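PDB 1C3P: protein (hdlp (histone deacetylase-like protein)) from Aquifex aeolicus, which probably acts as a zinc-dependent deacetylase, being a bacterial homologue of the histone deacetylases whose inhibitors TSA and SAHA it binds. Local coordinates for residues 5-10 and 47-52; 10-15 and 103-108; 218-223 and 366-371. All coordinates share one frame; numbering follows the deposited sequence.

Contact 1: 5-10 and 47-52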
loop_
_atom_site.group_PDB
_atom_site.type_symbol
_atom_site.label_atom_id
_atom_site.label_comp_id
_atom_site.label_asym_id
_atom_site.label_seq_id
_atom_site.Cartn_x
_atom_site.Cartn_y
_atom_site.Cartn_z
ATOM N N LYS A 5 0.016 9.938 14.698
ATOM C CA LYS A 5 1.131 9.033 14.922
ATOM C C LYS A 5 1.647 8.330 13.675
ATOM O O LYS A 5 0.876 8.006 12.766
ATOM C CB LYS A 5 0.683 7.955 15.907
ATOM C CG LYS A 5 0.175 8.469 17.258
ATOM C CD LYS A 5 1.307 9.108 18.063
ATOM C CE LYS A 5 0.837 9.485 19.475
ATOM N NZ LYS A 5 1.931 10.158 20.244
ATOM N N LEU A 6 2.943 8.050 13.674
ATOM C CA LEU A 6 3.554 7.310 12.579
ATOM C C LEU A 6 4.074 6.016 13.216
ATOM O O LEU A 6 4.809 6.058 14.193
ATOM C CB LEU A 6 4.707 8.100 11.972
ATOM C CG LEU A 6 5.282 7.534 10.667
ATOM C CD1 LEU A 6 6.506 8.353 10.287
ATOM C CD2 LEU A 6 5.681 6.083 10.820
ATOM N N ILE A 7 3.683 4.865 12.678
ATOM C CA ILE A 7 4.138 3.589 13.241
ATOM C C ILE A 7 5.333 3.115 12.427
ATOM O O ILE A 7 5.233 2.960 11.210
ATOM C CB ILE A 7 3.046 2.510 13.169
ATOM C CG1 ILE A 7 1.730 3.084 13.682
ATOM C CG2 ILE A 7 3.422 1.318 14.070
ATOM C CD1 ILE A 7 0.654 2.093 13.772
ATOM N N GLY A 8 6.467 2.911 13.083
ATOM C CA GLY A 8 7.637 2.442 12.362
ATOM C C GLY A 8 8.828 2.109 13.236
ATOM O O GLY A 8 8.781 2.225 14.467
ATOM N N THR A 9 9.898 1.671 12.582
ATOM C CA THR A 9 11.148 1.330 13.246
ATOM C C THR A 9 12.235 1.226 12.189
ATOM O O THR A 9 11.956 0.895 11.037
ATOM C CB THR A 9 11.087 -0.028 13.964
ATOM O OG1 THR A 9 12.411 -0.390 14.383
ATOM C CG2 THR A 9 10.563 -1.108 13.031
ATOM N N LEU A 10 13.474 1.519 12.567
ATOM C CA LEU A 10 14.571 1.412 11.607
ATOM C C LEU A 10 14.942 -0.046 11.351
ATOM O O LEU A 10 15.688 -0.347 10.414
ATOM C CB LEU A 10 15.810 2.184 12.090
ATOM C CG LEU A 10 15.770 3.714 12.074
ATOM C CD1 LEU A 10 15.471 4.189 10.662
ATOM C CD2 LEU A 10 14.718 4.227 13.023
ATOM N N ILE A 47 5.566 5.687 16.990
ATOM C CA ILE A 47 5.259 4.515 17.805
ATOM C C ILE A 47 6.115 3.396 17.227
ATOM O O ILE A 47 6.073 3.147 16.016
ATOM C CB ILE A 47 3.753 4.125 17.717
ATOM C CG1 ILE A 47 2.900 5.190 18.416
ATOM C CG2 ILE A 47 3.509 2.760 18.368
ATOM C CD1 ILE A 47 3.127 5.283 19.912
ATOM N N LYS A 48 6.894 2.726 18.076
ATOM C CA LYS A 48 7.756 1.645 17.601
ATOM C C LYS A 48 6.913 0.435 17.205
ATOM O O LYS A 48 6.085 -0.027 17.976
ATOM C CB LYS A 48 8.757 1.218 18.686
ATOM C CG LYS A 48 9.692 0.096 18.254
ATOM C CD LYS A 48 10.657 -0.298 19.369
ATOM C CE LYS A 48 11.604 -1.399 18.919
ATOM N NZ LYS A 48 12.438 -0.991 17.753
ATOM N N SER A 49 7.152 -0.079 16.008
ATOM C CA SER A 49 6.442 -1.246 15.504
ATOM C C SER A 49 6.667 -2.472 16.383
ATOM O O SER A 49 7.766 -2.686 16.908
ATOM C CB SER A 49 6.925 -1.606 14.098
ATOM O OG SER A 49 6.796 -0.530 13.163
ATOM N N ARG A 50 5.619 -3.278 16.529
ATOM C CA ARG A 50 5.693 -4.517 17.285
ATOM C C ARG A 50 5.261 -5.650 16.352
ATOM O O ARG A 50 4.539 -5.432 15.378
ATOM C CB ARG A 50 4.727 -4.508 18.480
ATOM C CG ARG A 50 3.228 -4.627 18.112
ATOM C CD ARG A 50 2.394 -4.746 19.374
ATOM N NE ARG A 50 0.950 -4.694 19.152
ATOM C CZ ARG A 50 0.230 -5.601 18.507
ATOM N NH1 ARG A 50 0.800 -6.684 17.987
ATOM N NH2 ARG A 50 -1.082 -5.433 18.398
ATOM N N PRO A 51 5.736 -6.871 16.609
ATOM C CA PRO A 51 5.331 -7.994 15.761
ATOM C C PRO A 51 3.851 -8.312 15.969
ATOM O O PRO A 51 3.314 -8.082 17.058
ATOM C CB PRO A 51 6.197 -9.142 16.290
ATOM C CG PRO A 51 7.419 -8.420 16.837
ATOM C CD PRO A 51 6.725 -7.315 17.601
ATOM N N ALA A 52 3.187 -8.817 14.927
ATOM C CA ALA A 52 1.805 -9.265 15.048
ATOM C C ALA A 52 1.911 -10.547 15.891
ATOM O O ALA A 52 2.876 -11.299 15.745
ATOM C CB ALA A 52 1.231 -9.591 13.672
#
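I47 N donates a hydrogen bond to L6 O (2.9 Å) and I47 O accepts one from G8 N (3.0 Å), which sets I47 beside I7 as a parallel beta pair. The two strands and helix 28-37 between them form a beta-alpha-beta crossover at one edge of the parallel sheet of the arginase-deacetylase fold. A third bond runs from S49 N to G8 O (3.2 Å), where 47-52 leaves the strand.

I7 and I47 share one sheet face, and both touch Q112 of helix 98-118; L6 turns to helix 28-37. CG2 of I7, anti to the backbone N, comes within 4.0 Å of S49 OG. Further on, T9 CG2 packs against S49 CB at 3.8 Å. The K48 chain is extended as far as CE and bends only at chi4 (60°), which puts NZ 3.4 Å from T9 OG1; D11 OD2 is the stronger partner of both. S49 OG, hydrogen-bonded to S109 OG and Y12 OH, sits 3.2 Å from G8 CA.

Contact 2: 10-15 and 103-108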
loop_
_atom_site.group_PDB
_atom_site.type_symbol
_atom_site.label_atom_id
_atom_site.label_comp_id
_atom_site.label_asym_id
_atom_site.label_seq_id
_atom_site.Cartn_x
_atom_site.Cartn_y
_atom_site.Cartn_z
ATOM N N LEU A 10 13.474 1.519 12.567
ATOM C CA LEU A 10 14.571 1.412 11.607
ATOM C C LEU A 10 14.942 -0.046 11.351
ATOM O O LEU A 10 15.688 -0.347 10.414
ATOM C CB LEU A 10 15.810 2.184 12.090
ATOM C CG LEU A 10 15.770 3.714 12.074
ATOM C CD1 LEU A 10 15.471 4.189 10.662
ATOM C CD2 LEU A 10 14.718 4.227 13.023
ATOM N N ASP A 11 14.403 -0.948 12.172
ATOM C CA ASP A 11 14.681 -2.377 12.043
ATOM C C ASP A 11 14.271 -2.984 10.706
ATOM O O ASP A 11 14.834 -4.006 10.293
ATOM C CB ASP A 11 14.020 -3.156 13.185
ATOM C CG ASP A 11 14.538 -2.732 14.547
ATOM O OD1 ASP A 11 15.768 -2.569 14.677
ATOM O OD2 ASP A 11 13.726 -2.575 15.484
ATOM N N TYR A 12 13.290 -2.383 10.031
ATOM C CA TYR A 12 12.878 -2.909 8.736
ATOM C C TYR A 12 14.101 -2.967 7.813
ATOM O O TYR A 12 14.175 -3.809 6.910
ATOM C CB TYR A 12 11.792 -2.028 8.099
ATOM C CG TYR A 12 10.437 -2.112 8.775
ATOM C CD1 TYR A 12 9.872 -0.996 9.399
ATOM C CD2 TYR A 12 9.707 -3.301 8.762
ATOM C CE1 TYR A 12 8.608 -1.061 9.992
ATOM C CE2 TYR A 12 8.443 -3.380 9.347
ATOM C CZ TYR A 12 7.899 -2.259 9.957
ATOM O OH TYR A 12 6.631 -2.329 10.504
ATOM N N GLY A 13 15.063 -2.081 8.062
ATOM C CA GLY A 13 16.275 -2.026 7.254
ATOM C C GLY A 13 17.087 -3.308 7.231
ATOM O O GLY A 13 17.874 -3.515 6.311
ATOM N N LYS A 14 16.896 -4.167 8.233
ATOM C CA LYS A 14 17.614 -5.438 8.316
ATOM C C LYS A 14 16.856 -6.629 7.734
ATOM O O LYS A 14 17.356 -7.757 7.768
ATOM C CB LYS A 14 17.987 -5.752 9.772
ATOM C CG LYS A 14 19.205 -4.992 10.302
ATOM C CD LYS A 14 20.524 -5.384 9.595
ATOM C CE LYS A 14 20.981 -6.820 9.885
ATOM N NZ LYS A 14 20.061 -7.877 9.370
ATOM N N TYR A 15 15.656 -6.386 7.213
ATOM C CA TYR A 15 14.828 -7.450 6.624
ATOM C C TYR A 15 14.479 -7.052 5.195
ATOM O O TYR A 15 13.307 -6.977 4.830
ATOM C CB TYR A 15 13.537 -7.630 7.437
ATOM C CG TYR A 15 13.804 -7.756 8.912
ATOM C CD1 TYR A 15 13.044 -7.043 9.839
ATOM C CD2 TYR A 15 14.870 -8.523 9.384
ATOM C CE1 TYR A 15 13.346 -7.081 11.202
ATOM C CE2 TYR A 15 15.178 -8.568 10.739
ATOM C CZ TYR A 15 14.416 -7.842 11.641
ATOM O OH TYR A 15 14.736 -7.853 12.985
ATOM N N SER A 103 7.695 -9.235 7.731
ATOM C CA SER A 103 6.255 -9.239 7.448
ATOM C C SER A 103 5.441 -9.151 8.731
ATOM O O SER A 103 4.451 -8.410 8.795
ATOM C CB SER A 103 5.860 -10.492 6.660
ATOM O OG SER A 103 6.439 -10.453 5.361
ATOM N N SER A 104 5.846 -9.891 9.759
ATOM C CA SER A 104 5.113 -9.818 11.029
ATOM C C SER A 104 5.192 -8.428 11.663
ATOM O O SER A 104 4.267 -7.967 12.332
ATOM C CB SER A 104 5.664 -10.847 12.022
ATOM O OG SER A 104 5.280 -12.142 11.618
ATOM N N LEU A 105 6.311 -7.762 11.455
ATOM C CA LEU A 105 6.490 -6.444 12.024
ATOM C C LEU A 105 5.585 -5.429 11.307
ATOM O O LEU A 105 4.982 -4.557 11.928
ATOM C CB LEU A 105 7.967 -6.060 11.905
ATOM C CG LEU A 105 8.497 -4.958 12.807
ATOM C CD1 LEU A 105 8.304 -5.370 14.287
ATOM C CD2 LEU A 105 9.993 -4.729 12.481
ATOM N N ALA A 106 5.480 -5.560 9.995
ATOM C CA ALA A 106 4.637 -4.661 9.204
ATOM C C ALA A 106 3.170 -4.880 9.559
ATOM O O ALA A 106 2.379 -3.937 9.600
ATOM C CB ALA A 106 4.869 -4.919 7.690
ATOM N N THR A 107 2.817 -6.131 9.829
ATOM C CA THR A 107 1.431 -6.490 10.160
ATOM C C THR A 107 1.062 -6.055 11.573
ATOM O O THR A 107 -0.045 -5.561 11.810
ATOM C CB THR A 107 1.228 -8.000 9.961
ATOM O OG1 THR A 107 1.508 -8.301 8.582
ATOM C CG2 THR A 107 -0.204 -8.440 10.327
ATOM N N GLY A 108 1.975 -6.236 12.517
ATOM C CA GLY A 108 1.685 -5.788 13.859
ATOM C C GLY A 108 1.492 -4.275 13.805
ATOM O O GLY A 108 0.679 -3.724 14.549
#
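Y12, in the short 3-10 turn that follows strand 4-8, lays its ring against L105 and A106 of helix 98-118, one of the helices flanking the sheet of this arginase-type alpha/beta fold. The turn is defined by i to i+3 backbone bonds, such as K14 N to D11 O and Y15 N to Y12 O.

L105 is the main apolar partner. Its CD2 stands over one face of the Y12 ring, 4.1 Å from the centroid and 25° off the normal, a CH-pi contact displaced toward the rim. L105 CB closes on Y12 CE2 at 3.7 Å. The helix backbone takes the other approach: A106 N lies in the ring plane at the edge, and A106 CA is 3.3 Å from Y12 OH. Held anti to the backbone N (chi1 -160°), L105 CG lies 3.8 Å from Y12 CE2. L105 CD2 also meets the edge of the Y15 ring, 4.3 Å from CE1. D11 CB touches the same methyl more loosely, at 4.4 Å. D11 O lies 3.4 Å above the plane of the Y15 ring, offset toward the rim.

The Y12 hydroxyl is hydrogen-bonded to S109 OG, one turn along the helix from L105, and to S49 OG. A phenylalanine here would probably cost S49 OG and S109 OG the hydroxyl they share, leaving them to each other and, for S109, to L105 O.

Around this contact, Y12 also touches V28 of helix 28-37 and A127 just beyond strand 122-125, while on the helix T107, whose CB points away from 10-15, packs against helices 54-57 and 146-156.

Contact 3: 218-223 and 366-371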
loop_
_atom_site.group_PDB
_atom_site.type_symbol
_atom_site.label_atom_id
_atom_site.label_comp_id
_atom_site.label_asym_id
_atom_site.label_seq_id
_atom_site.Cartn_x
_atom_site.Cartn_y
_atom_site.Cartn_z
ATOM N N LEU A 218 -15.211 -3.587 -6.060
ATOM C CA LEU A 218 -15.226 -2.733 -7.237
ATOM C C LEU A 218 -13.807 -2.496 -7.694
ATOM O O LEU A 218 -13.020 -1.879 -6.969
ATOM C CB LEU A 218 -15.877 -1.379 -6.908
ATOM C CG LEU A 218 -16.426 -0.558 -8.088
ATOM C CD1 LEU A 218 -16.653 0.880 -7.649
ATOM C CD2 LEU A 218 -15.485 -0.578 -9.244
ATOM N N ASN A 219 -13.481 -2.999 -8.879
ATOM C CA ASN A 219 -12.157 -2.802 -9.463
ATOM C C ASN A 219 -12.258 -1.744 -10.548
ATOM O O ASN A 219 -13.163 -1.788 -11.374
ATOM C CB ASN A 219 -11.615 -4.091 -10.115
ATOM C CG ASN A 219 -11.298 -5.176 -9.110
ATOM O OD1 ASN A 219 -10.828 -4.890 -8.006
ATOM N ND2 ASN A 219 -11.506 -6.438 -9.502
ATOM N N ILE A 220 -11.320 -0.800 -10.557
ATOM C CA ILE A 220 -11.319 0.253 -11.574
ATOM C C ILE A 220 -9.981 0.076 -12.324
ATOM O O ILE A 220 -8.960 0.658 -11.949
ATOM C CB ILE A 220 -11.376 1.647 -10.906
ATOM C CG1 ILE A 220 -12.637 1.780 -10.030
ATOM C CG2 ILE A 220 -11.298 2.727 -11.968
ATOM C CD1 ILE A 220 -13.962 1.859 -10.784
ATOM N N PRO A 221 -9.971 -0.726 -13.405
ATOM C CA PRO A 221 -8.736 -0.952 -14.161
ATOM C C PRO A 221 -8.453 0.270 -15.013
ATOM O O PRO A 221 -9.353 0.765 -15.678
ATOM C CB PRO A 221 -9.074 -2.191 -15.016
ATOM C CG PRO A 221 -10.402 -2.704 -14.420
ATOM C CD PRO A 221 -11.078 -1.432 -14.062
ATOM N N LEU A 222 -7.207 0.749 -14.991
ATOM C CA LEU A 222 -6.820 1.941 -15.733
ATOM C C LEU A 222 -5.696 1.686 -16.738
ATOM O O LEU A 222 -4.864 0.805 -16.544
ATOM C CB LEU A 222 -6.429 3.034 -14.747
ATOM C CG LEU A 222 -7.645 3.398 -13.881
ATOM C CD1 LEU A 222 -7.220 4.284 -12.705
ATOM C CD2 LEU A 222 -8.678 4.100 -14.743
ATOM N N PRO A 223 -5.669 2.464 -17.832
ATOM C CA PRO A 223 -4.678 2.349 -18.911
ATOM C C PRO A 223 -3.268 2.849 -18.689
ATOM O O PRO A 223 -2.984 3.580 -17.749
ATOM C CB PRO A 223 -5.350 3.106 -20.058
ATOM C CG PRO A 223 -5.977 4.258 -19.311
ATOM C CD PRO A 223 -6.661 3.508 -18.159
ATOM N N ASP A 366 -15.342 5.666 -20.188
ATOM C CA ASP A 366 -16.169 4.484 -20.422
ATOM C C ASP A 366 -16.096 3.484 -19.262
ATOM O O ASP A 366 -17.108 2.908 -18.867
ATOM C CB ASP A 366 -15.775 3.771 -21.732
ATOM C CG ASP A 366 -16.020 4.627 -22.965
ATOM O OD1 ASP A 366 -16.893 5.528 -22.922
ATOM O OD2 ASP A 366 -15.359 4.378 -23.992
ATOM N N THR A 367 -14.904 3.266 -18.726
ATOM C CA THR A 367 -14.754 2.326 -17.610
ATOM C C THR A 367 -15.610 2.765 -16.420
ATOM O O THR A 367 -16.346 1.961 -15.837
ATOM C CB THR A 367 -13.285 2.230 -17.199
ATOM O OG1 THR A 367 -12.541 1.643 -18.275
ATOM C CG2 THR A 367 -13.128 1.383 -15.954
ATOM N N LEU A 368 -15.531 4.045 -16.068
ATOM C CA LEU A 368 -16.323 4.549 -14.948
ATOM C C LEU A 368 -17.822 4.518 -15.225
ATOM O O LEU A 368 -18.613 4.330 -14.302
ATOM C CB LEU A 368 -15.890 5.967 -14.554
ATOM C CG LEU A 368 -14.667 6.047 -13.616
ATOM C CD1 LEU A 368 -15.018 5.372 -12.290
ATOM C CD2 LEU A 368 -13.452 5.361 -14.245
ATOM N N GLU A 369 -18.224 4.704 -16.482
ATOM C CA GLU A 369 -19.652 4.637 -16.795
ATOM C C GLU A 369 -20.135 3.183 -16.650
ATOM O O GLU A 369 -21.228 2.939 -16.149
ATOM C CB GLU A 369 -19.929 5.160 -18.214
ATOM C CG GLU A 369 -19.753 6.678 -18.355
ATOM C CD GLU A 369 -20.009 7.187 -19.770
ATOM O OE1 GLU A 369 -21.101 6.917 -20.317
ATOM O OE2 GLU A 369 -19.120 7.867 -20.331
ATOM N N LYS A 370 -19.332 2.217 -17.090
ATOM C CA LYS A 370 -19.725 0.812 -16.956
ATOM C C LYS A 370 -19.715 0.410 -15.487
ATOM O O LYS A 370 -20.557 -0.370 -15.039
ATOM C CB LYS A 370 -18.787 -0.122 -17.735
ATOM C CG LYS A 370 -19.017 -0.161 -19.238
ATOM C CD LYS A 370 -18.174 -1.267 -19.884
ATOM C CE LYS A 370 -18.528 -1.454 -21.357
ATOM N NZ LYS A 370 -17.773 -2.579 -21.998
ATOM N N ALA A 371 -18.752 0.943 -14.740
ATOM C CA ALA A 371 -18.636 0.651 -13.313
ATOM C C ALA A 371 -19.882 1.104 -12.562
ATOM O O ALA A 371 -20.337 0.422 -11.645
ATOM C CB ALA A 371 -17.409 1.347 -12.727
HETATM O O HOH W 1 -10.080 2.232 -17.973
#
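I220 and A371 meet where helix 362-372, near the end of the chain, packs on strand 217-222, the outermost strand at this edge of the parallel sheet in the arginase-deacetylase fold. The short segments run almost antiparallel, at 166°, with axes 8.9 Å apart at closest approach, and there is no direct hydrogen bond between them.

In the first shell, I220 CD1 reaches both A371 CB and L368 CD1, each at 4.0 Å. That methyl is folded back about the CB-CG1 bond (chi2 -70°) rather than held anti to CA. The I220 and L368 side chains cross at about a right angle, and a second pair of branches, I220 CG2 and L368 CD2, approaches to 4.1 Å. L218 CD2 adds a looser touch on A371 CB. At the other end, T367 CG2 lies 3.8 Å from P221 O and also touches P221 CD. T367 and A371, one helical turn apart, both point toward the strand.

Further out, backbone bonds of I220 to S189 and H191 of strand 185-192 fix the strand in the sheet. Helix 228-245 borders the same packing: I241 touches L218 and A371, S238 touches I220, and K237 touches L368. The P221 side chain is about 11 Å from that of H170, a zinc ligand seen in another structure of this protein.

T367 OG1, also hydrogen-bonded to E363 O, is linked to the strand through a water that donates to P221 O at 2.8 Å.

Contacts 1 and 2 are neighbours, with centres 8 Å apart, and their segments alternate along the chain: 5-10, which shares L10 with 10-15, then 47-52, then 103-108. They touch through the salt bridge of K48 NZ with D11 OD2 and a probable hydrogen bond from A52 N to S104 O, so the first crossover unit and helix 98-118 are directly joined. Contact 3 follows both in sequence and lies across the chain's centre, 36 Å from contact 1 between centres. Contacts 1 and 3 nevertheless involve the same eight-stranded parallel sheet, at its two outermost strands, 46-48 and 217-222; contact 1 pairs one edge strand with its neighbour, whereas contact 3 packs a helix on the other.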